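Local atomic coordinates of secreted protein (Streptomyces lividans TK24, PDB entry 5LXZ), a protein that is a secreted copper-binding metalloradical protein of family AA5, probably an oxidase related to galactose oxidase. Residues 49-53 / 54-58; 293-296 / 297-301; 479-483 / 484-488. The protein carries 1 engineered substitution. All coordinates share one frame; numbering follows the deposited sequence. Where two conformers were deposited one is given.

Contact 1: 49-53 / 54-58; sequences QDNSD and DKQYD
Asn51 and Gln56 lie side by side where a short helix ends, their side chains pointing the same way. The helix closes with a Schellman motif. Gln56 N donates to Asn51 O at 2.9 Å, the 6→1 bond of the motif. The 5→2 bond, from Lys55 N to Ser52 O, spans 3.3 Å and meets its oxygen from above the carbonyl plane. Lys55 turns the chain, with positive phi. One residue earlier, Asp54 N still makes a helical bond to Asp50 O.

The side chains of the lead pair meet carbon to amide: Gln56 CG comes to 3.8 Å from Asn51 OD1. Their amide planes are 70° apart. Gln56 CG stands anti to its own N (chi1 174°), and the chain bends at chi2, which carries the amide away from the helix toward Asp58. There Gln56 NE2 bonds OD2 of Asp58 almost straight, at 174°. Asn51 ND2 reaches back weakly to Ser45 O. With an alanine here, Gln56 CG is likely to lose the amide of Asn51 beside it, and Ser45 O its weak donor.

Within the same last turn, Asp53 OD1 binds a copper ion that Glu101 also binds. Asp58 OD1 makes a salt bridge to Arg60. Lys55 O sits over the centre of the Tyr57 ring. At the edge of that ring, a water 2.7 Å from Tyr57 OH donates a hydrogen bond to Ser52 O.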
ATOM      1  N   GLN A  49      -5.138  16.586  11.705  1.00 15.23           N
ATOM      2  CA  GLN A  49      -6.109  16.536  12.806  1.00 17.18           C
ATOM      3  C   GLN A  49      -7.184  17.555  12.627  1.00 15.67           C
ATOM      4  O   GLN A  49      -8.335  17.269  12.889  1.00 14.39           O
ATOM      5  CB  GLN A  49      -5.407  16.841  14.137  1.00 20.00           C
ATOM      6  CG  GLN A  49      -4.318  15.873  14.495  1.00 23.71           C
ATOM      7  CD  GLN A  49      -4.831  14.457  14.598  1.00 27.43           C
ATOM      8  OE1 GLN A  49      -6.033  14.230  14.783  1.00 32.63           O
ATOM      9  NE2 GLN A  49      -3.927  13.487  14.480  1.00 27.39           N
ATOM     10  N   ASP A  50      -6.796  18.737  12.155  1.00 15.69           N
ATOM     11  CA  ASP A  50      -7.785  19.797  11.926  1.00 15.92           C
ATOM     12  C   ASP A  50      -8.787  19.382  10.889  1.00 14.83           C
ATOM     13  O   ASP A  50      -9.994  19.549  11.061  1.00 14.63           O
ATOM     14  CB  ASP A  50      -7.116  21.117  11.547  1.00 17.41           C
ATOM     15  CG  ASP A  50      -6.322  21.720  12.686  1.00 19.33           C
ATOM     16  OD1 ASP A  50      -6.622  21.449  13.872  1.00 20.11           O
ATOM     17  OD2 ASP A  50      -5.362  22.467  12.374  1.00 22.81           O
ATOM     18  N   ASN A  51      -8.316  18.771   9.806  1.00 13.66           N
ATOM     19  CA  ASN A  51      -9.211  18.357   8.752  1.00 14.14           C
ATOM     20  C   ASN A  51     -10.060  17.183   9.177  1.00 12.66           C
ATOM     21  O   ASN A  51     -11.216  17.098   8.782  1.00 12.97           O
ATOM     22  CB  ASN A  51      -8.422  18.015   7.497  1.00 14.80           C
ATOM     23  CG  ASN A  51      -7.845  19.226   6.796  1.00 16.71           C
ATOM     24  OD1 ASN A  51      -8.074  20.401   7.162  1.00 15.80           O
ATOM     25  ND2 ASN A  51      -7.092  18.952   5.756  1.00 19.00           N
ATOM     26  N   SER A  52      -9.505  16.290   9.984  1.00 12.18           N
ATOM     27  CA  SER A  52     -10.289  15.162  10.492  1.00 12.48           C
ATOM     28  C   SER A  52     -11.462  15.673  11.357  1.00 13.04           C
ATOM     29  O   SER A  52     -12.611  15.261  11.186  1.00 13.13           O
ATOM     30  CB  SER A  52      -9.415  14.241  11.301  1.00 13.57           C
ATOM     31  OG  SER A  52     -10.157  13.132  11.802  1.00 13.66           O
ATOM     32  N   ASP A  53     -11.143  16.608  12.250  1.00 13.92           N
ATOM     33  CA  ASP A  53     -12.185  17.217  13.124  1.00 14.30           C
ATOM     34  C   ASP A  53     -13.250  17.948  12.352  1.00 13.56           C
ATOM     35  O   ASP A  53     -14.456  17.866  12.692  1.00 14.48           O
ATOM     36  CB  ASP A  53     -11.525  18.179  14.113  1.00 16.08           C
ATOM     37  CG  ASP A  53     -10.655  17.477  15.113  1.00 19.45           C
ATOM     38  OD1 ASP A  53     -10.828  16.250  15.245  1.00 22.27           O
ATOM     39  OD2 ASP A  53      -9.786  18.132  15.745  1.00 23.20           O
ATOM     40  N   ASP A  54     -12.843  18.648  11.298  1.00 12.73           N
ATOM     41  CA  ASP A  54     -13.758  19.446  10.496  1.00 12.87           C
ATOM     42  C   ASP A  54     -14.441  18.664   9.386  1.00 12.73           C
ATOM     43  O   ASP A  54     -15.230  19.224   8.658  1.00 13.91           O
ATOM     44  CB  ASP A  54     -13.010  20.610   9.873  1.00 13.41           C
ATOM     45  CG  ASP A  54     -12.644  21.687  10.887  1.00 15.26           C
ATOM     46  OD1 ASP A  54     -13.161  21.662  12.040  1.00 17.66           O
ATOM     47  OD2 ASP A  54     -11.812  22.508  10.505  1.00 16.41           O
ATOM     48  N   LYS A  55     -14.096  17.392   9.232  1.00 12.78           N
ATOM     49  CA  LYS A  55     -14.611  16.582   8.136  1.00 12.62           C
ATOM     50  C   LYS A  55     -14.295  17.233   6.810  1.00 12.44           C
ATOM     51  O   LYS A  55     -15.118  17.272   5.922  1.00 12.67           O
ATOM     52  CB  LYS A  55     -16.115  16.273   8.321  1.00 14.10           C
ATOM     53  CG  LYS A  55     -16.431  15.644   9.680  1.00 16.11           C
ATOM     54  CD  LYS A  55     -17.918  15.309   9.864  1.00 19.23           C
ATOM     55  CE  LYS A  55     -18.120  14.617  11.200  0.50 19.10           C
ATOM     56  NZ  LYS A  55     -19.511  14.094  11.340  0.50 20.77           N
ATOM     57  N   GLN A  56     -13.056  17.732   6.697  1.00 12.52           N
ATOM     58  CA  GLN A  56     -12.551  18.328   5.480  1.00 12.53           C
ATOM     59  C   GLN A  56     -11.764  17.252   4.693  1.00 11.48           C
ATOM     60  O   GLN A  56     -10.707  16.826   5.144  1.00 11.69           O
ATOM     61  CB  GLN A  56     -11.624  19.499   5.840  1.00 14.50           C
ATOM     62  CG  GLN A  56     -10.920  20.119   4.649  1.00 16.28           C
ATOM     63  CD  GLN A  56     -11.896  20.613   3.613  1.00 18.17           C
ATOM     64  OE1 GLN A  56     -12.892  21.276   3.951  1.00 19.31           O
ATOM     65  NE2 GLN A  56     -11.639  20.302   2.339  1.00 19.42           N
ATOM     66  N   TYR A  57     -12.322  16.830   3.567  1.00 11.25           N
ATOM     67  CA  TYR A  57     -11.789  15.695   2.803  1.00 10.70           C
ATOM     68  C   TYR A  57     -11.513  16.141   1.395  1.00 10.87           C
ATOM     69  O   TYR A  57     -12.326  16.829   0.781  1.00 11.73           O
ATOM     70  CB  TYR A  57     -12.804  14.555   2.736  1.00 10.48           C
ATOM     71  CG  TYR A  57     -13.355  14.136   4.062  1.00 10.16           C
ATOM     72  CD1 TYR A  57     -12.560  14.016   5.184  1.00 10.64           C
ATOM     73  CD2 TYR A  57     -14.721  13.895   4.181  1.00 10.55           C
ATOM     74  CE1 TYR A  57     -13.110  13.663   6.402  1.00 10.81           C
ATOM     75  CE2 TYR A  57     -15.251  13.494   5.367  1.00 10.66           C
ATOM     76  CZ  TYR A  57     -14.464  13.374   6.474  1.00 11.21           C
ATOM     77  OH  TYR A  57     -14.964  12.983   7.703  1.00 13.12           O
ATOM     78  N   ASP A  58     -10.341  15.789   0.872  1.00 10.27           N
ATOM     79  CA  ASP A  58      -9.907  16.309  -0.390  1.00 10.35           C
ATOM     80  C   ASP A  58      -9.473  15.209  -1.385  1.00  9.59           C
ATOM     81  O   ASP A  58      -8.813  14.232  -1.010  1.00  9.06           O
ATOM     82  CB  ASP A  58      -8.716  17.264  -0.158  1.00 11.38           C
ATOM     83  CG  ASP A  58      -9.168  18.638   0.350  1.00 13.46           C
ATOM     84  OD1 ASP A  58      -9.555  19.487  -0.475  1.00 14.97           O
ATOM     85  OD2 ASP A  58      -9.129  18.852   1.554  1.00 15.17           O
TER
HETATM   86  O   HOH W   1     -13.459  12.984   9.926  1.00 20.25           O
HETATM   87  O   HOH W   2     -15.562  21.130  13.104  1.00 28.54           O

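Contact 2: 293-296 / 297-301; sequences RQFP and TYPAL. With EDO (1,2-ethanediol), chain M; ACT (acetate ion), chain D.
The Phe295 ring has Leu301 CD2 over one face, at 4.4 Å from Phe295 CE2. C2 of a bound 1,2-ethanediol lies over the opposite face, offset toward the rim. Pro299 CB approaches the ring obliquely and comes to 4.0 Å from Phe295 CB. Phe295 CG lies beside the backbone N (chi1 -64°), which turns the ring away from Pro296 and toward the diol. Tyr311 meets it edge-to-face, and Trp330 and Phe337 also touch it.

The other flat group is the Arg293 guanidinium, met at its edge. In one of the two deposited conformers, Arg293 NH2 may donate to O of an acetate at 3.1 Å. Arg293 NH1 may give a weak bond to the diol O2, which in turn donates to Gln294 O at 2.7 Å. Both small molecules probably come from the crystallisation liquor.

This is a connection between two kelch blades of a beta-propeller. It runs from strand 285-288 to strand 301-303, the first of the next sheet. Pro296 O packs against the Pro299 ring, 3.2 Å from Pro299 CD. Between the prolines, Thr297 OG1 bonds to Gly317 O. Tyr298 turns away from the apolar cluster. Its ring stacks on Tyr248 and meets His548, both copper ligands, and its OH bonds to Thr81 O.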
ATOM      1  N   ARG A 293      -8.491 -15.793   7.784  1.00  8.48           N
ATOM      2  CA  ARG A 293      -7.053 -15.719   7.560  0.60  8.67           C
ATOM      3  C   ARG A 293      -6.585 -14.306   7.782  1.00  8.27           C
ATOM      4  O   ARG A 293      -6.984 -13.355   7.111  1.00  7.91           O
ATOM      5  CB  ARG A 293      -6.590 -16.228   6.228  0.60  8.97           C
ATOM      6  CG  ARG A 293      -5.071 -16.222   6.215  0.60  9.52           C
ATOM      7  CD  ARG A 293      -4.459 -17.164   5.243  0.60  9.81           C
ATOM      8  NE  ARG A 293      -4.702 -18.577   5.465  0.60 10.03           N
ATOM      9  CZ  ARG A 293      -4.057 -19.373   6.331  0.60 10.39           C
ATOM     10  NH1 ARG A 293      -3.120 -18.913   7.155  0.60 11.93           N
ATOM     11  NH2 ARG A 293      -4.353 -20.660   6.355  0.60 10.26           N
ATOM     12  N   GLN A 294      -5.755 -14.209   8.822  1.00  8.71           N
ATOM     13  CA  GLN A 294      -5.344 -12.930   9.338  1.00  8.71           C
ATOM     14  C   GLN A 294      -3.997 -12.487   8.814  1.00  8.02           C
ATOM     15  O   GLN A 294      -3.059 -13.291   8.716  1.00  8.45           O
ATOM     16  CB  GLN A 294      -5.331 -12.985  10.866  1.00  9.50           C
ATOM     17  CG  GLN A 294      -5.081 -11.656  11.534  1.00  9.99           C
ATOM     18  CD  GLN A 294      -4.990 -11.778  13.030  1.00 11.84           C
ATOM     19  OE1 GLN A 294      -3.901 -11.616  13.623  1.00 14.58           O
ATOM     20  NE2 GLN A 294      -6.109 -12.010  13.652  1.00 11.39           N
ATOM     21  N   PHE A 295      -3.947 -11.198   8.474  1.00  8.20           N
ATOM     22  CA  PHE A 295      -2.727 -10.530   8.052  1.00  7.70           C
ATOM     23  C   PHE A 295      -2.623  -9.163   8.721  1.00  7.16           C
ATOM     24  O   PHE A 295      -3.642  -8.589   9.087  1.00  7.00           O
ATOM     25  CB  PHE A 295      -2.734 -10.276   6.525  1.00  8.27           C
ATOM     26  CG  PHE A 295      -2.753 -11.509   5.675  1.00  8.80           C
ATOM     27  CD1 PHE A 295      -3.951 -12.082   5.285  1.00  8.88           C
ATOM     28  CD2 PHE A 295      -1.560 -12.093   5.266  1.00  9.39           C
ATOM     29  CE1 PHE A 295      -3.962 -13.215   4.516  1.00  9.13           C
ATOM     30  CE2 PHE A 295      -1.571 -13.252   4.478  1.00 10.17           C
ATOM     31  CZ  PHE A 295      -2.790 -13.779   4.071  1.00  9.48           C
ATOM     32  N   PRO A 296      -1.415  -8.609   8.763  1.00  7.16           N
ATOM     33  CA  PRO A 296      -1.275  -7.206   9.103  1.00  6.79           C
ATOM     34  C   PRO A 296      -1.917  -6.312   8.062  1.00  6.57           C
ATOM     35  O   PRO A 296      -2.362  -6.833   7.045  1.00  7.02           O
ATOM     36  CB  PRO A 296       0.243  -6.979   9.102  1.00  7.01           C
ATOM     37  CG  PRO A 296       0.791  -8.110   8.321  1.00  7.61           C
ATOM     38  CD  PRO A 296      -0.129  -9.258   8.458  1.00  7.59           C
ATOM     39  N   THR A 297      -1.898  -5.016   8.274  1.00  6.34           N
ATOM     40  CA  THR A 297      -2.546  -4.076   7.350  1.00  6.56           C
ATOM     41  C   THR A 297      -1.753  -3.898   6.079  1.00  6.24           C
ATOM     42  O   THR A 297      -0.570  -4.202   6.005  1.00  6.12           O
ATOM     43  CB  THR A 297      -2.755  -2.707   8.009  1.00  7.08           C
ATOM     44  OG1 THR A 297      -1.482  -2.101   8.265  1.00  7.56           O
ATOM     45  CG2 THR A 297      -3.596  -2.829   9.244  1.00  7.71           C
ATOM     46  N   TYR A 298      -2.430  -3.430   5.036  1.00  5.69           N
ATOM     47  CA  TYR A 298      -1.895  -3.326   3.688  1.00  5.66           C
ATOM     48  C   TYR A 298      -0.993  -4.508   3.328  1.00  5.25           C
ATOM     49  O   TYR A 298       0.144  -4.312   2.826  1.00  5.22           O
ATOM     50  CB  TYR A 298      -1.201  -1.978   3.427  1.00  5.63           C
ATOM     51  CG  TYR A 298      -2.117  -0.788   3.359  1.00  5.89           C
ATOM     52  CD1 TYR A 298      -3.231  -0.793   2.548  1.00  6.04           C
ATOM     53  CD2 TYR A 298      -1.854   0.380   4.079  1.00  5.79           C
ATOM     54  CE1 TYR A 298      -4.060   0.302   2.466  1.00  6.23           C
ATOM     55  CE2 TYR A 298      -2.685   1.473   4.021  1.00  5.97           C
ATOM     56  CZ  TYR A 298      -3.769   1.460   3.193  1.00  6.08           C
ATOM     57  OH  TYR A 298      -4.559   2.595   3.151  1.00  6.52           O
ATOM     58  N   PRO A 299      -1.472  -5.738   3.496  1.00  5.42           N
ATOM     59  CA  PRO A 299      -0.657  -6.867   3.058  1.00  5.21           C
ATOM     60  C   PRO A 299      -0.475  -6.837   1.566  1.00  5.18           C
ATOM     61  O   PRO A 299      -1.402  -6.599   0.824  1.00  5.46           O
ATOM     62  CB  PRO A 299      -1.438  -8.099   3.494  1.00  5.23           C
ATOM     63  CG  PRO A 299      -2.870  -7.587   3.490  1.00  5.25           C
ATOM     64  CD  PRO A 299      -2.826  -6.158   3.923  1.00  5.49           C
ATOM     65  N   ALA A 300       0.739  -7.064   1.085  1.00  5.03           N
ATOM     66  CA  ALA A 300       0.991  -7.064  -0.346  1.00  5.21           C
ATOM     67  C   ALA A 300       0.565  -8.384  -0.959  1.00  5.39           C
ATOM     68  O   ALA A 300       1.295  -9.365  -0.874  1.00  5.61           O
ATOM     69  CB  ALA A 300       2.457  -6.788  -0.610  1.00  5.61           C
ATOM     70  N   LEU A 301      -0.627  -8.393  -1.559  1.00  5.18           N
ATOM     71  CA  LEU A 301      -1.292  -9.609  -2.027  1.00  5.43           C
ATOM     72  C   LEU A 301      -1.492  -9.521  -3.541  1.00  5.69           C
ATOM     73  O   LEU A 301      -2.239  -8.665  -4.009  1.00  6.78           O
ATOM     74  CB  LEU A 301      -2.650  -9.760  -1.365  1.00  5.42           C
ATOM     75  CG  LEU A 301      -2.639  -9.857   0.155  1.00  5.84           C
ATOM     76  CD1 LEU A 301      -4.072  -9.896   0.687  1.00  6.29           C
ATOM     77  CD2 LEU A 301      -1.897 -11.091   0.638  1.00  6.11           C
TER
HETATM   78  C1  EDO M 712      -0.756 -16.747   6.854  1.00 24.97           C
HETATM   79  O1  EDO M 712      -0.075 -16.942   8.102  1.00 32.16           O
HETATM   80  C2  EDO M 712      -1.840 -15.692   7.040  1.00 24.38           C
HETATM   81  O2  EDO M 712      -2.675 -15.912   8.198  1.00 20.07           O
HETATM   82  C   ACT D 703      -1.894 -21.958   8.697  1.00 44.51           C
HETATM   83  O   ACT D 703      -3.138 -22.079   8.777  1.00 44.99           O
HETATM   84  OXT ACT D 703      -1.258 -22.482   7.755  1.00 45.68           O
HETATM   85  CH3 ACT D 703      -1.170 -21.164   9.743  1.00 46.73           C

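Contact 3: 479-483 / 484-488; sequences SLYAD and KANTK
Tyr481 and Asn486 cross at about a right angle, with ring and amide planes 36° apart. Asn486 CB sits over the centre of the ring in a CH-pi contact, 3.6 Å from the Tyr481 centroid. Leu480 CG covers the opposite face, offset toward the rim, and the ring is held between its sequence neighbour and a residue five positions on. Asn486 OD1 comes within 3.3 Å of Tyr481 CD2, but its hydrogen bond goes to Gly431 N. Lys488 O lies in plane at the edge of the ring. It accepts from Ala482 N at 2.8 Å, and Tyr481 CA lies close to it as well.

The second crossing is that of Asp483 and Thr487, again near a right angle. Asp483 starts a type I beta turn, closed by Asn486 N donating to Asp483 O. Its CG stands between the backbone N and the carbonyl carbon (chi1 59°). From there the carboxylate faces the backbone that follows the turn. OD1 of Asp483 takes two N-H groups on its syn side, Thr487 N at 3.0 Å and Lys488 N at 3.1 Å. OD2 of Asp483 accepts from Thr487 OG1 at 2.7 Å, also on the syn side, and weakly from Thr487 N.

The turn belongs to a surface loop between strands 472-476 and 496-500, neighbours in one four-stranded blade of the beta-propeller. Lys484 NZ donates to Gly431 O, so Asn486 and Lys484 both bond to Gly431, and Leu480 bonds by its backbone to Arg428 of the same loop.

Both carboxylate oxygens are thus engaged by donors. Lys488 NZ stands 4.9 Å from Asp483 OD2, too far for a salt bridge. Its charge and the gathered N-H dipoles would probably help keep the aspartate ionised.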
ATOM      1  N   SER A 479       6.809  13.244   7.127  1.00  8.11           N
ATOM      2  CA  SER A 479       7.793  13.139   8.186  1.00  8.71           C
ATOM      3  C   SER A 479       7.207  13.429   9.549  1.00  9.33           C
ATOM      4  O   SER A 479       6.356  14.329   9.683  1.00  9.89           O
ATOM      5  CB  SER A 479       8.907  14.140   7.965  1.00  8.72           C
ATOM      6  OG  SER A 479       9.650  13.897   6.789  1.00  8.77           O
ATOM      7  N   LEU A 480       7.686  12.701  10.546  1.00  9.41           N
ATOM      8  CA  LEU A 480       7.192  12.917  11.916  1.00 10.57           C
ATOM      9  C   LEU A 480       7.702  14.228  12.482  1.00 10.97           C
ATOM     10  O   LEU A 480       6.969  14.906  13.189  1.00 11.91           O
ATOM     11  CB  LEU A 480       7.563  11.755  12.822  1.00 11.76           C
ATOM     12  CG  LEU A 480       7.068  11.812  14.279  1.00 13.10           C
ATOM     13  CD1 LEU A 480       5.574  11.961  14.358  1.00 14.10           C
ATOM     14  CD2 LEU A 480       7.559  10.573  14.966  1.00 14.03           C
ATOM     15  N   TYR A 481       8.927  14.563  12.113  1.00 11.13           N
ATOM     16  CA  TYR A 481       9.560  15.771  12.634  1.00 12.81           C
ATOM     17  C   TYR A 481      10.037  16.638  11.480  1.00 13.66           C
ATOM     18  O   TYR A 481      10.329  16.154  10.390  1.00 13.30           O
ATOM     19  CB  TYR A 481      10.734  15.390  13.487  1.00 13.45           C
ATOM     20  CG  TYR A 481      10.419  14.474  14.617  1.00 14.17           C
ATOM     21  CD1 TYR A 481       9.731  14.934  15.736  1.00 15.55           C
ATOM     22  CD2 TYR A 481      10.770  13.131  14.564  1.00 14.91           C
ATOM     23  CE1 TYR A 481       9.431  14.092  16.801  1.00 17.13           C
ATOM     24  CE2 TYR A 481      10.474  12.265  15.615  1.00 16.60           C
ATOM     25  CZ  TYR A 481       9.806  12.757  16.733  1.00 17.70           C
ATOM     26  OH  TYR A 481       9.504  11.931  17.795  1.00 19.89           O
ATOM     27  N   ALA A 482      10.155  17.945  11.745  1.00 14.43           N
ATOM     28  CA  ALA A 482      10.629  18.914  10.753  1.00 15.66           C
ATOM     29  C   ALA A 482      12.148  19.062  10.718  1.00 16.45           C
ATOM     30  O   ALA A 482      12.701  19.559   9.738  1.00 17.33           O
ATOM     31  CB  ALA A 482       9.975  20.258  11.001  1.00 15.67           C
ATOM     32  N   ASP A 483      12.827  18.595  11.767  1.00 17.27           N
ATOM     33  CA  ASP A 483      14.235  18.826  11.915  1.00 17.80           C
ATOM     34  C   ASP A 483      14.971  17.566  12.264  1.00 17.24           C
ATOM     35  O   ASP A 483      14.388  16.618  12.803  1.00 17.16           O
ATOM     36  CB  ASP A 483      14.476  19.874  13.014  1.00 19.21           C
ATOM     37  CG  ASP A 483      13.923  19.461  14.369  1.00 20.63           C
ATOM     38  OD1 ASP A 483      12.867  18.791  14.471  1.00 19.15           O
ATOM     39  OD2 ASP A 483      14.521  19.836  15.398  1.00 23.97           O
ATOM     40  N   LYS A 484      16.269  17.588  12.009  1.00 17.48           N
ATOM     41  CA  LYS A 484      17.138  16.464  12.295  1.00 17.32           C
ATOM     42  C   LYS A 484      17.156  16.071  13.757  1.00 17.81           C
ATOM     43  O   LYS A 484      17.232  14.898  14.087  1.00 16.81           O
ATOM     44  CB  LYS A 484      18.550  16.746  11.819  1.00 19.07           C
ATOM     45  CG  LYS A 484      19.493  15.579  11.975  1.00 20.12           C
ATOM     46  CD  LYS A 484      20.787  15.837  11.234  1.00 22.52           C
ATOM     47  CE  LYS A 484      21.752  14.669  11.360  1.00 25.22           C
ATOM     48  NZ  LYS A 484      21.230  13.425  10.726  0.50 24.24           N
ATOM     49  N   ALA A 485      17.077  17.068  14.636  1.00 17.91           N
ATOM     50  CA  ALA A 485      17.044  16.840  16.066  1.00 18.38           C
ATOM     51  C   ALA A 485      15.748  16.244  16.599  1.00 18.52           C
ATOM     52  O   ALA A 485      15.691  15.844  17.756  1.00 19.30           O
ATOM     53  CB  ALA A 485      17.360  18.150  16.808  1.00 19.12           C
ATOM     54  N   ASN A 486      14.702  16.193  15.767  1.00 17.33           N
ATOM     55  CA  ASN A 486      13.411  15.580  16.162  1.00 17.73           C
ATOM     56  C   ASN A 486      12.729  16.336  17.318  1.00 18.85           C
ATOM     57  O   ASN A 486      12.168  15.728  18.234  1.00 18.35           O
ATOM     58  CB  ASN A 486      13.571  14.089  16.493  1.00 16.92           C
ATOM     59  CG  ASN A 486      14.211  13.302  15.368  1.00 16.51           C
ATOM     60  OD1 ASN A 486      13.985  13.569  14.175  1.00 14.55           O
ATOM     61  ND2 ASN A 486      15.031  12.340  15.728  1.00 16.51           N
ATOM     62  N   THR A 487      12.748  17.663  17.223  1.00 20.50           N
ATOM     63  CA  THR A 487      12.143  18.534  18.249  1.00 22.35           C
ATOM     64  C   THR A 487      10.879  19.263  17.824  1.00 22.87           C
ATOM     65  O   THR A 487      10.144  19.763  18.687  1.00 23.91           O
ATOM     66  CB  THR A 487      13.136  19.607  18.754  1.00 22.46           C
ATOM     67  OG1 THR A 487      13.351  20.596  17.737  1.00 23.16           O
ATOM     68  CG2 THR A 487      14.454  18.992  19.183  1.00 24.42           C
ATOM     69  N   LYS A 488      10.604  19.308  16.517  1.00 20.85           N
ATOM     70  CA  LYS A 488       9.504  20.089  15.976  1.00 20.32           C
ATOM     71  C   LYS A 488       8.698  19.188  15.050  1.00 18.81           C
ATOM     72  O   LYS A 488       9.296  18.343  14.393  1.00 18.38           O
ATOM     73  CB  LYS A 488      10.050  21.249  15.154  1.00 23.74           C
ATOM     74  CG  LYS A 488      10.750  22.314  15.994  1.00 27.43           C
ATOM     75  CD  LYS A 488      11.757  23.133  15.195  1.00 29.93           C
ATOM     76  CE  LYS A 488      12.373  24.218  16.076  0.50 30.02           C
ATOM     77  NZ  LYS A 488      13.709  24.634  15.585  0.50 31.11           N
TER

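Overall arrangement
The three contacts follow one another along the chain and do not touch. Centres of contacts 1 and 2 are about 27 Å apart, those of 1 and 3 about 23 Å, and those of 2 and 3 about 30 Å. All belong to connections of the beta-propeller. Contact 1 leads from strand 39-44 to strand 58-62 within one sheet. Contact 2 passes between two sheets. Contact 3 joins strands 472-476 and 496-500, whose sheet also takes in strand 14-18 from near the start of the chain. Contact 2 backs the copper site of Tyr248, Tyr460, His461 and His548, whereas contact 1 supplies a ligand to a different copper.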